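Local coordinates for protein ribonucleoside-diphosphate reductase (Pseudomonas aeruginosa, PDB 5IM3) that probably catalyses the reduction of ribonucleoside diphosphates to deoxyribonucleotides for DNA synthesis, under allosteric control by bound nucleotides such as dATP, at residues L226-D229 against T230-E234. Residues are numbered along the deposited sequence; the frame is centred on the assembly and turned at random.
Sequences LLMD and TLRAE
The guanidinium of R232 lies folded back over the preceding turn of its own helix, with one face above the backbone at M228 and D229: M228 O sits 3.9 Å from its plane, displaced toward the rim. NH2 reaches D229 OD1 over 2.8 Å in an i to i+3 salt bridge, with the acceptor tilted from the guanidinium plane. The carboxylate and guanidinium planes are 61° apart, and the donor meets the anti side of OD1, somewhat out of the carboxylate plane, so this is a single-bond, twisted pair rather than a flat two-bond one. R232 CG lies anti to the carbonyl carbon, and the bend at chi3 (-66°) then turns the group back; the chain shape as a whole leaves NH1 3.4 Å from M228 CG. Two further partners hold the pair: A245 O accepts from R232 NE, and R164 forms a salt bridge with D229 OD2, so that the carboxylate is shared between two arginines and would probably stay ionised.

The backbone keeps ordinary helical bonding, R232 N to M228 O (2.9 Å) and A233 N to D229 O (3.2 Å), whereas L231 N to L227 O is long and weak at 3.5 Å. On the apolar side L227 CG meets L231 CD1 at 4.0 Å, and M228 SD approaches L231 CD2 at 4.2 Å. The example illustrates how one helix, 219-239, serves different neighbours, this part of it falling in the second ATP-cone sequence range: L227, M228 and L231 pack on helix 297-307, L226 and D229 touch helices 162-173 and 198-210, and T230 OG1 hydrogen-bonds N202 of the latter.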
loop_
_atom_site.group_PDB
_atom_site.type_symbol
_atom_site.label_atom_id
_atom_site.label_comp_id
_atom_site.label_asym_id
_atom_site.label_seq_id
_atom_site.Cartn_x
_atom_site.Cartn_y
_atom_site.Cartn_z
ATOM N N LEU A 226 -40.210 34.243 -20.456
ATOM C CA LEU A 226 -40.124 35.508 -19.736
ATOM C C LEU A 226 -38.859 36.271 -20.111
ATOM O O LEU A 226 -38.905 37.485 -20.346
ATOM C CB LEU A 226 -40.179 35.255 -18.229
ATOM C CG LEU A 226 -41.490 34.649 -17.715
ATOM C CD1 LEU A 226 -41.364 34.230 -16.256
ATOM C CD2 LEU A 226 -42.642 35.626 -17.895
ATOM N N LEU A 227 -37.719 35.577 -20.177
ATOM C CA LEU A 227 -36.474 36.222 -20.582
ATOM C C LEU A 227 -36.581 36.820 -21.979
ATOM O O LEU A 227 -35.929 37.827 -22.276
ATOM C CB LEU A 227 -35.324 35.214 -20.527
ATOM C CG LEU A 227 -33.960 35.697 -21.030
ATOM C CD1 LEU A 227 -33.480 36.901 -20.228
ATOM C CD2 LEU A 227 -32.940 34.563 -20.970
ATOM N N MET A 228 -37.392 36.213 -22.848
ATOM C CA MET A 228 -37.541 36.713 -24.209
ATOM C C MET A 228 -38.022 38.158 -24.232
ATOM O O MET A 228 -37.757 38.884 -25.198
ATOM C CB MET A 228 -38.517 35.822 -24.975
ATOM C CG MET A 228 -38.461 35.981 -26.483
ATOM S SD MET A 228 -37.072 35.096 -27.216
ATOM C CE MET A 228 -37.566 33.401 -26.887
ATOM N N ASP A 229 -38.730 38.593 -23.187
ATOM C CA ASP A 229 -39.238 39.960 -23.158
ATOM C C ASP A 229 -38.096 40.969 -23.164
ATOM O O ASP A 229 -38.192 42.020 -23.807
ATOM C CB ASP A 229 -40.128 40.158 -21.930
ATOM C CG ASP A 229 -41.143 41.269 -22.117
ATOM O OD1 ASP A 229 -41.771 41.329 -23.197
ATOM O OD2 ASP A 229 -41.316 42.080 -21.184
ATOM N N THR A 230 -37.006 40.667 -22.453
ATOM C CA THR A 230 -35.839 41.544 -22.479
ATOM C C THR A 230 -35.185 41.543 -23.853
ATOM O O THR A 230 -34.731 42.589 -24.333
ATOM C CB THR A 230 -34.824 41.115 -21.417
ATOM O OG1 THR A 230 -35.462 41.049 -20.138
ATOM C CG2 THR A 230 -33.664 42.104 -21.349
ATOM N N LEU A 231 -35.122 40.375 -24.496
ATOM C CA LEU A 231 -34.508 40.285 -25.816
ATOM C C LEU A 231 -35.291 41.091 -26.846
ATOM O O LEU A 231 -34.702 41.808 -27.663
ATOM C CB LEU A 231 -34.411 38.821 -26.246
ATOM C CG LEU A 231 -33.213 38.016 -25.730
ATOM C CD1 LEU A 231 -33.176 37.966 -24.212
ATOM C CD2 LEU A 231 -33.249 36.610 -26.313
ATOM N N ARG A 232 -36.622 40.986 -26.820
ATOM C CA ARG A 232 -37.442 41.725 -27.773
ATOM C C ARG A 232 -37.233 43.227 -27.623
ATOM O O ARG A 232 -37.033 43.940 -28.614
ATOM C CB ARG A 232 -38.915 41.360 -27.589
ATOM C CG ARG A 232 -39.248 39.927 -27.970
ATOM C CD ARG A 232 -40.748 39.686 -27.980
ATOM N NE ARG A 232 -41.332 39.785 -26.643
ATOM C CZ ARG A 232 -41.690 38.747 -25.893
ATOM N NH1 ARG A 232 -41.540 37.506 -26.336
ATOM N NH2 ARG A 232 -42.210 38.953 -24.690
ATOM N N ALA A 233 -37.264 43.726 -26.386
ATOM C CA ALA A 233 -37.027 45.147 -26.159
ATOM C C ALA A 233 -35.623 45.544 -26.594
ATOM O O ALA A 233 -35.432 46.578 -27.245
ATOM C CB ALA A 233 -37.245 45.487 -24.685
ATOM N N GLU A 234 -34.630 44.727 -26.242
ATOM C CA GLU A 234 -33.249 45.005 -26.616
ATOM C C GLU A 234 -33.092 45.055 -28.133
ATOM O O GLU A 234 -32.614 46.048 -28.693
ATOM C CB GLU A 234 -32.340 43.938 -26.000
ATOM C CG GLU A 234 -30.862 44.091 -26.295
ATOM C CD GLU A 234 -30.022 43.047 -25.579
ATOM O OE1 GLU A 234 -30.518 42.450 -24.598
ATOM O OE2 GLU A 234 -28.869 42.817 -25.998
#